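Local coordinates for adenosine kinase, putative (Trypanosoma brucei, PDB 3OTX), which probably phosphorylates adenosine and related nucleosides with ATP, yielding AMP in the purine salvage pathway, at residues 16-21 against 59-64. The protein carries 1 engineered substitution. Residues are numbered along the deposited sequence; the frame is centred on the assembly and turned at random. Where two conformers were deposited one is given.
With AP5 (bis(adenosine)-5'-pentaphosphate), chain C.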
loop_
_atom_site.group_PDB
_atom_site.type_symbol
_atom_site.label_atom_id
_atom_site.label_comp_id
_atom_site.label_asym_id
_atom_site.label_seq_id
_atom_site.Cartn_x
_atom_site.Cartn_y
_atom_site.Cartn_z
ATOM N N PRO A 16 5.536 -8.185 -3.788
ATOM C CA PRO A 16 6.585 -7.383 -4.411
ATOM C C PRO A 16 6.474 -7.555 -5.933
ATOM O O PRO A 16 6.493 -8.683 -6.434
ATOM C CB PRO A 16 7.889 -7.976 -3.841
ATOM C CG PRO A 16 7.526 -9.347 -3.351
ATOM C CD PRO A 16 6.068 -9.329 -3.004
ATOM N N LEU A 17 6.245 -6.453 -6.642
ATOM C CA LEU A 17 6.011 -6.535 -8.085
ATOM C C LEU A 17 6.941 -5.585 -8.800
ATOM O O LEU A 17 7.201 -4.496 -8.284
ATOM C CB LEU A 17 4.570 -6.109 -8.417
ATOM C CG LEU A 17 3.431 -6.745 -7.637
ATOM C CD1 LEU A 17 2.103 -6.069 -8.044
ATOM C CD2 LEU A 17 3.390 -8.256 -7.934
ATOM N N LEU A 18 7.443 -5.982 -9.962
ATOM C CA LEU A 18 8.134 -5.047 -10.828
ATOM C C LEU A 18 7.119 -4.296 -11.693
ATOM O O LEU A 18 6.312 -4.923 -12.415
ATOM C CB LEU A 18 9.117 -5.810 -11.727
ATOM C CG LEU A 18 10.056 -4.796 -12.419
ATOM C CD1 LEU A 18 11.342 -4.527 -11.568
ATOM C CD2 LEU A 18 10.353 -5.085 -13.870
ATOM N N ASP A 19 7.172 -2.966 -11.664
ATOM C CA ASP A 19 6.234 -2.193 -12.483
ATOM C C ASP A 19 6.749 -1.999 -13.890
ATOM O O ASP A 19 7.894 -1.578 -14.101
ATOM C CB ASP A 19 6.002 -0.822 -11.871
ATOM C CG ASP A 19 5.138 -0.870 -10.626
ATOM O OD1 ASP A 19 4.498 -1.916 -10.354
ATOM O OD2 ASP A 19 5.073 0.174 -9.956
ATOM N N VAL A 20 5.894 -2.307 -14.866
ATOM C CA VAL A 20 6.218 -2.204 -16.284
ATOM C C VAL A 20 5.290 -1.101 -16.788
ATOM O O VAL A 20 4.093 -1.317 -16.947
ATOM C CB VAL A 20 6.036 -3.574 -16.996
ATOM C CG1 VAL A 20 6.428 -3.514 -18.492
ATOM C CG2 VAL A 20 6.891 -4.642 -16.318
ATOM N N SER A 21 5.862 0.087 -16.993
ATOM C CA SER A 21 5.114 1.317 -17.166
ATOM C C SER A 21 5.288 1.822 -18.585
ATOM O O SER A 21 6.405 1.823 -19.122
ATOM C CB SER A 21 5.668 2.373 -16.196
ATOM O OG SER A 21 4.853 3.523 -16.131
ATOM N N VAL A 59 9.132 2.152 -22.710
ATOM C CA VAL A 59 8.684 1.354 -21.545
ATOM C C VAL A 59 9.731 1.420 -20.430
ATOM O O VAL A 59 10.933 1.384 -20.701
ATOM C CB VAL A 59 8.348 -0.124 -21.900
ATOM C CG1 VAL A 59 9.525 -0.817 -22.596
ATOM C CG2 VAL A 59 7.894 -0.902 -20.649
ATOM N N ARG A 60 9.260 1.546 -19.197
ATOM C CA ARG A 60 10.124 1.602 -18.023
ATOM C C ARG A 60 9.885 0.411 -17.121
ATOM O O ARG A 60 8.740 -0.038 -16.974
ATOM C CB ARG A 60 9.903 2.905 -17.256
ATOM C CG ARG A 60 10.342 4.148 -18.043
ATOM C CD ARG A 60 9.859 5.444 -17.408
ATOM N NE ARG A 60 10.647 5.830 -16.238
ATOM C CZ ARG A 60 10.257 5.675 -14.973
ATOM N NH1 ARG A 60 9.072 5.145 -14.687
ATOM N NH2 ARG A 60 11.055 6.064 -13.984
ATOM N N TYR A 61 10.965 -0.074 -16.505
ATOM C CA TYR A 61 10.940 -1.201 -15.583
ATOM C C TYR A 61 11.495 -0.736 -14.231
ATOM O O TYR A 61 12.695 -0.421 -14.097
ATOM C CB TYR A 61 11.799 -2.328 -16.141
ATOM C CG TYR A 61 11.310 -2.882 -17.451
ATOM C CD1 TYR A 61 11.769 -2.375 -18.667
ATOM C CD2 TYR A 61 10.407 -3.938 -17.488
ATOM C CE1 TYR A 61 11.317 -2.886 -19.867
ATOM C CE2 TYR A 61 9.972 -4.471 -18.703
ATOM C CZ TYR A 61 10.437 -3.934 -19.877
ATOM O OH TYR A 61 10.022 -4.449 -21.072
ATOM N N VAL A 62 10.626 -0.654 -13.240
ATOM C CA VAL A 62 10.998 -0.083 -11.952
ATOM C C VAL A 62 10.385 -0.904 -10.831
ATOM O O VAL A 62 9.242 -1.352 -10.950
ATOM C CB VAL A 62 10.609 1.438 -11.850
ATOM C CG1 VAL A 62 9.237 1.705 -12.416
ATOM C CG2 VAL A 62 10.721 1.967 -10.419
ATOM N N PRO A 63 11.123 -1.090 -9.725
ATOM C CA PRO A 63 10.516 -1.795 -8.602
ATOM C C PRO A 63 9.233 -1.118 -8.172
ATOM O O PRO A 63 9.163 0.118 -8.133
ATOM C CB PRO A 63 11.551 -1.665 -7.485
ATOM C CG PRO A 63 12.859 -1.398 -8.163
ATOM C CD PRO A 63 12.536 -0.710 -9.466
ATOM N N GLY A 64 8.219 -1.934 -7.911
ATOM C CA GLY A 64 6.925 -1.439 -7.429
ATOM C C GLY A 64 6.405 -2.344 -6.354
ATOM O O GLY A 64 7.184 -2.851 -5.518
HETATM P PA AP5 C . -4.882 10.564 -3.324
HETATM O O1A AP5 C . -5.177 10.955 -4.769
HETATM O O2A AP5 C . -6.085 10.639 -2.405
HETATM O O3A AP5 C . -4.290 9.075 -3.175
HETATM P PB AP5 C . -4.723 7.770 -4.021
HETATM O O1B AP5 C . -6.057 7.927 -4.683
HETATM O O2B AP5 C . -4.533 6.601 -3.118
HETATM O O3B AP5 C . -3.573 7.814 -5.122
HETATM P PG AP5 C . -3.418 7.160 -6.566
HETATM O O1G AP5 C . -2.459 8.021 -7.327
HETATM O O2G AP5 C . -4.702 7.062 -7.361
HETATM O O3G AP5 C . -2.733 5.823 -6.177
HETATM P PD AP5 C . -2.247 4.586 -7.099
HETATM O O1D AP5 C . -2.512 4.779 -8.581
HETATM O O2D AP5 C . -2.795 3.360 -6.424
HETATM O O3D AP5 C . -0.651 4.700 -6.924
HETATM P PE AP5 C . 0.222 4.049 -5.733
HETATM O O1E AP5 C . -0.519 4.183 -4.433
HETATM O O2E AP5 C . 1.644 4.602 -5.803
HETATM O O5F AP5 C . -3.645 11.457 -2.830
HETATM C C5F AP5 C . -3.018 11.204 -1.573
HETATM C C4F AP5 C . -2.323 12.462 -1.113
HETATM O O4F AP5 C . -1.428 12.928 -2.132
HETATM C C3F AP5 C . -3.246 13.657 -0.893
HETATM O O3F AP5 C . -3.759 13.628 0.416
HETATM C C2F AP5 C . -2.367 14.835 -1.199
HETATM O O2F AP5 C . -1.563 15.133 -0.085
HETATM C C1F AP5 C . -1.449 14.292 -2.298
HETATM N N9A AP5 C . -1.947 14.563 -3.678
HETATM C C8A AP5 C . -2.475 13.630 -4.576
HETATM N N7A AP5 C . -2.783 14.293 -5.725
HETATM C C5A AP5 C . -2.450 15.597 -5.579
HETATM C C6A AP5 C . -2.500 16.690 -6.415
HETATM N N6A AP5 C . -2.856 16.582 -7.698
HETATM N N1A AP5 C . -2.056 17.903 -5.948
HETATM C C2A AP5 C . -1.537 18.054 -4.672
HETATM N N3A AP5 C . -1.481 16.949 -3.849
HETATM C C4A AP5 C . -1.903 15.750 -4.295
HETATM O O5J AP5 C . 0.244 2.468 -6.105
HETATM C C5J AP5 C . 0.836 2.039 -7.319
HETATM C C4J AP5 C . 1.417 0.671 -7.005
HETATM O O4J AP5 C . 0.370 -0.302 -6.852
HETATM C C3J AP5 C . 2.267 0.088 -8.139
HETATM O O3J AP5 C . 3.638 0.208 -7.757
HETATM C C2J AP5 C . 1.796 -1.370 -8.273
HETATM O O2J AP5 C . 2.862 -2.311 -8.328
HETATM C C1J AP5 C . 0.984 -1.554 -7.014
HETATM N N9B AP5 C . -0.017 -2.626 -7.111
HETATM C C8B AP5 C . -1.023 -2.686 -8.037
HETATM N N7B AP5 C . -1.695 -3.846 -7.816
HETATM C C5B AP5 C . -1.118 -4.503 -6.761
HETATM C C6B AP5 C . -1.408 -5.711 -6.115
HETATM N N6B AP5 C . -2.363 -6.564 -6.519
HETATM N N1B AP5 C . -0.568 -6.062 -5.094
HETATM C C2B AP5 C . 0.446 -5.267 -4.612
HETATM N N3B AP5 C . 0.759 -4.099 -5.277
HETATM C C4B AP5 C . -0.051 -3.723 -6.312
HETATM O O HOH W 1 7.038 1.866 -9.589
#
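The Tyr61 ring meets strand 17-21 along the side that carries CD2 and CE2. Leu18 CD2 reaches the ring edge close to its plane, 3.8 Å from Tyr61 CD2, while Val20 CG1 comes in obliquely, 3.7 Å from Tyr61 CE2. Val20 and Tyr61 lie side by side and point the same way, and the Tyr61 side chain is also touched by Tyr97 of helix 96-108 and Glu54 of helix 49-54. With chi1 at -168°, Leu18 CG stands anti to the backbone N and 3.8 Å from Val62 O. Leu18 CD1 packs against the peptide of Val62.

The second flat group, the Asp19 carboxylate, sits on the other face of the sheet with Ser21, Arg60 and Val62. Its two oxygens grip the ribose diol of the ligand: AP5 O2J donates to Asp19 OD1 and AP5 O3J to Asp19 OD2, each at 2.6 Å. A water lies within hydrogen-bonding reach of Asp19 OD2 and Pro63 O. Gly64 CA lies only 3.5 Å from Asp19 OD2. Leu17 CD1 rests 3.6 Å from AP5 C4B of the same nucleoside's adenine.

Antiparallel hydrogen bonding holds the two strands together. Asp19 and Val62 exchange a pair of bonds, as do Ser21 and Arg60, the latter pair nearly straight at 170-171°. Gly64 N closes the ladder on Leu17 O with a more bent bond (137°).

Strand 60-63 is one of the two edge strands of the five-stranded lid sheet of this ribokinase-fold enzyme; across strand 17-23 lies strand 122-130. Asp19, a known adenosine-binding residue, takes both ribose hydroxyls, and Gly65 and Asn69 belong to the same site. Its carboxylate probably favours the paired diol hydroxyls as donors, and Gly64 CA packs against one of them, AP5 O3J, at 3.7 Å.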